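Local atomic coordinates of putative nisin-resistance protein (Streptococcus agalactiae 515, PDB entry 4Y68), a protein that is a lipoprotein of peptidase family S41 that probably cleaves the lantibiotic nisin and so confers resistance on the bacterium. Residues H136-L141 / L204-K209. Numbering follows the deposited sequence.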
ATOM      1  N   HIS A 136      -9.635  15.010   1.511  1.00 26.82           N
ATOM      2  CA  HIS A 136      -9.233  15.929   0.462  1.00 29.20           C
ATOM      3  C   HIS A 136      -8.609  15.161  -0.708  1.00 28.60           C
ATOM      4  O   HIS A 136      -8.879  15.466  -1.861  1.00 31.52           O
ATOM      5  CB  HIS A 136      -8.264  16.983   0.999  1.00 31.10           C
ATOM      6  CG  HIS A 136      -7.711  17.875  -0.064  1.00 39.72           C
ATOM      7  ND1 HIS A 136      -6.395  18.281  -0.087  1.00 42.73           N
ATOM      8  CD2 HIS A 136      -8.295  18.420  -1.157  1.00 46.71           C
ATOM      9  CE1 HIS A 136      -6.191  19.039  -1.152  1.00 40.44           C
ATOM     10  NE2 HIS A 136      -7.327  19.140  -1.816  1.00 41.94           N
ATOM     11  N   TYR A 137      -7.801  14.143  -0.417  1.00 29.77           N
ATOM     12  CA  TYR A 137      -7.175  13.353  -1.479  1.00 26.34           C
ATOM     13  C   TYR A 137      -8.228  12.590  -2.279  1.00 24.31           C
ATOM     14  O   TYR A 137      -8.286  12.715  -3.494  1.00 23.24           O
ATOM     15  CB  TYR A 137      -6.138  12.390  -0.891  1.00 23.40           C
ATOM     16  CG  TYR A 137      -5.350  11.522  -1.887  1.00 21.51           C
ATOM     17  CD1 TYR A 137      -5.967  10.504  -2.619  1.00 20.91           C
ATOM     18  CD2 TYR A 137      -3.973  11.681  -2.027  1.00 22.94           C
ATOM     19  CE1 TYR A 137      -5.223   9.695  -3.499  1.00 22.73           C
ATOM     20  CE2 TYR A 137      -3.217  10.877  -2.890  1.00 18.84           C
ATOM     21  CZ  TYR A 137      -3.847   9.892  -3.616  1.00 22.36           C
ATOM     22  OH  TYR A 137      -3.101   9.119  -4.461  1.00 20.53           O
ATOM     23  N   SER A 138      -9.070  11.813  -1.598  1.00 26.85           N
ATOM     24  CA  SER A 138     -10.104  11.045  -2.288  1.00 23.21           C
ATOM     25  C   SER A 138     -11.138  11.956  -2.951  1.00 25.76           C
ATOM     26  O   SER A 138     -11.596  11.665  -4.055  1.00 28.54           O
ATOM     27  CB  SER A 138     -10.795  10.064  -1.333  1.00 24.21           C
ATOM     28  OG  SER A 138     -11.401  10.713  -0.209  1.00 28.31           O
ATOM     29  N   GLY A 139     -11.498  13.052  -2.289  1.00 28.72           N
ATOM     30  CA  GLY A 139     -12.487  13.988  -2.826  1.00 26.42           C
ATOM     31  C   GLY A 139     -12.057  14.593  -4.148  1.00 27.45           C
ATOM     32  O   GLY A 139     -12.835  14.699  -5.101  1.00 32.42           O
ATOM     33  N   LYS A 140     -10.790  14.979  -4.212  1.00 31.99           N
ATOM     34  CA  LYS A 140     -10.199  15.482  -5.442  1.00 30.84           C
ATOM     35  C   LYS A 140     -10.348  14.459  -6.582  1.00 28.22           C
ATOM     36  O   LYS A 140     -10.648  14.820  -7.719  1.00 35.44           O
ATOM     37  CB  LYS A 140      -8.723  15.821  -5.193  1.00 35.28           C
ATOM     38  CG  LYS A 140      -8.273  17.202  -5.632  1.00 38.10           C
ATOM     39  CD  LYS A 140      -7.563  17.131  -6.981  1.00 39.47           C
ATOM     40  CE  LYS A 140      -6.883  18.460  -7.344  1.00 43.71           C
ATOM     41  NZ  LYS A 140      -5.667  18.788  -6.510  1.00 39.45           N
ATOM     42  N   LEU A 141     -10.140  13.180  -6.282  1.00 26.63           N
ATOM     43  CA  LEU A 141     -10.252  12.148  -7.299  1.00 22.88           C
ATOM     44  C   LEU A 141     -11.709  11.965  -7.707  1.00 27.09           C
ATOM     45  O   LEU A 141     -12.045  11.974  -8.892  1.00 28.24           O
ATOM     46  CB  LEU A 141      -9.674  10.822  -6.797  1.00 25.97           C
ATOM     47  CG  LEU A 141      -8.170  10.685  -6.998  1.00 30.84           C
ATOM     48  CD1 LEU A 141      -7.612   9.522  -6.215  1.00 26.70           C
ATOM     49  CD2 LEU A 141      -7.875  10.509  -8.477  1.00 26.33           C
ATOM     50  N   LEU A 204     -14.648   8.870   4.303  1.00 35.14           N
ATOM     51  CA  LEU A 204     -14.303   9.819   3.257  1.00 33.88           C
ATOM     52  C   LEU A 204     -15.529  10.619   2.800  1.00 37.16           C
ATOM     53  O   LEU A 204     -15.439  11.435   1.880  1.00 35.50           O
ATOM     54  CB  LEU A 204     -13.699   9.088   2.063  1.00 28.59           C
ATOM     55  CG  LEU A 204     -12.631   8.032   2.374  1.00 31.23           C
ATOM     56  CD1 LEU A 204     -12.155   7.325   1.105  1.00 26.17           C
ATOM     57  CD2 LEU A 204     -11.464   8.662   3.104  1.00 30.08           C
ATOM     58  N   LYS A 205     -16.668  10.354   3.442  1.00 34.53           N
ATOM     59  CA  LYS A 205     -17.983  10.851   3.017  1.00 37.32           C
ATOM     60  C   LYS A 205     -18.202  10.634   1.530  1.00 36.27           C
ATOM     61  O   LYS A 205     -18.616  11.540   0.819  1.00 45.42           O
ATOM     62  CB  LYS A 205     -18.163  12.339   3.360  1.00 34.04           C
ATOM     63  CG  LYS A 205     -17.700  12.720   4.777  1.00 37.83           C
ATOM     64  CD  LYS A 205     -18.425  13.965   5.291  1.00 45.94           C
ATOM     65  CE  LYS A 205     -17.817  14.479   6.590  1.00 50.04           C
ATOM     66  NZ  LYS A 205     -18.411  15.790   7.023  1.00 52.46           N
ATOM     67  N   ILE A 206     -17.897   9.429   1.069  1.00 42.15           N
ATOM     68  CA  ILE A 206     -18.182   9.018  -0.296  1.00 36.55           C
ATOM     69  C   ILE A 206     -19.260   7.941  -0.255  1.00 38.12           C
ATOM     70  O   ILE A 206     -19.240   7.072   0.609  1.00 40.80           O
ATOM     71  CB  ILE A 206     -16.932   8.477  -1.002  1.00 34.69           C
ATOM     72  CG1 ILE A 206     -15.911   9.589  -1.227  1.00 35.22           C
ATOM     73  CG2 ILE A 206     -17.309   7.824  -2.324  1.00 37.62           C
ATOM     74  CD1 ILE A 206     -14.727   9.154  -2.062  1.00 31.96           C
ATOM     75  N   SER A 207     -20.203   8.001  -1.185  1.00 40.30           N
ATOM     76  CA  SER A 207     -21.363   7.129  -1.119  1.00 36.97           C
ATOM     77  C   SER A 207     -21.181   5.860  -1.909  1.00 33.93           C
ATOM     78  O   SER A 207     -20.742   5.876  -3.074  1.00 33.21           O
ATOM     79  CB  SER A 207     -22.616   7.845  -1.628  1.00 38.93           C
ATOM     80  OG  SER A 207     -23.674   6.907  -1.775  1.00 41.03           O
ATOM     81  N   ARG A 208     -21.579   4.757  -1.298  1.00 33.00           N
ATOM     82  CA  ARG A 208     -21.447   3.466  -1.953  1.00 33.62           C
ATOM     83  C   ARG A 208     -22.262   3.417  -3.252  1.00 35.85           C
ATOM     84  O   ARG A 208     -22.012   2.587  -4.118  1.00 32.27           O
ATOM     85  CB  ARG A 208     -21.836   2.363  -0.971  1.00 29.27           C
ATOM     86  CG  ARG A 208     -21.036   2.476   0.320  1.00 29.84           C
ATOM     87  CD  ARG A 208     -20.866   1.159   1.090  1.00 34.79           C
ATOM     88  NE  ARG A 208     -19.844   1.298   2.139  1.00 29.14           N
ATOM     89  CZ  ARG A 208     -18.591   0.862   2.014  1.00 32.89           C
ATOM     90  NH1 ARG A 208     -18.218   0.243   0.897  1.00 28.79           N
ATOM     91  NH2 ARG A 208     -17.711   1.036   2.997  1.00 31.19           N
ATOM     92  N   LYS A 209     -23.194   4.350  -3.425  1.00 39.93           N
ATOM     93  CA  LYS A 209     -23.987   4.367  -4.653  1.00 37.38           C
ATOM     94  C   LYS A 209     -23.167   4.838  -5.847  1.00 39.08           C
ATOM     95  O   LYS A 209     -23.608   4.691  -6.999  1.00 37.46           O
ATOM     96  CB  LYS A 209     -25.238   5.245  -4.491  1.00 42.07           C
ATOM     97  CG  LYS A 209     -26.323   4.634  -3.580  1.00 51.14           C
ATOM     98  CD  LYS A 209     -26.975   3.400  -4.223  1.00 58.80           C
ATOM     99  CE  LYS A 209     -27.845   2.603  -3.241  1.00 57.76           C
ATOM    100  NZ  LYS A 209     -29.124   3.285  -2.859  1.00 53.12           N
TER
HETATM  101  O   HOH W   1     -13.834  12.342  -0.037  1.00 26.40           O
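Ser138 sets its OG between its own backbone N and carbonyl carbon (chi1 58°), and the hydroxyl lies over the side chain of Leu204. CB of Leu204 faces the helix; with CG anti to the carbonyl carbon (chi1 -46°), both methyls come near that oxygen. The nearest approach is Ser138 OG to Leu204 CB, 3.6 Å. Ser138 CB rests on the Leu204 methyl CD1 at 3.9 Å. Ile206 adds the end of its longer branch, with CD1 4.1 Å from Ser138 CB. The direct contact is van der Waals packing of a small side chain against two aliphatic ones.

One water supplies the polar link. It lies 2.9 Å from Ser138 OG and donates to the backbone Leu204 O at 2.7 Å. The hydroxyl has one proton, and its stronger partner is Ile134 O, which can only accept. Bonding the carbonyl four residues back commonly satisfies a buried helix serine.

The patch is plain packing in the S41 domain, joining helix 131-147 to the loop between strands 191-195 and 218-222. Leu204 also touches Ile134 of that helix and Ile166 of helix 165-171, while Ile206 reaches Gln142 further along helix 131-147.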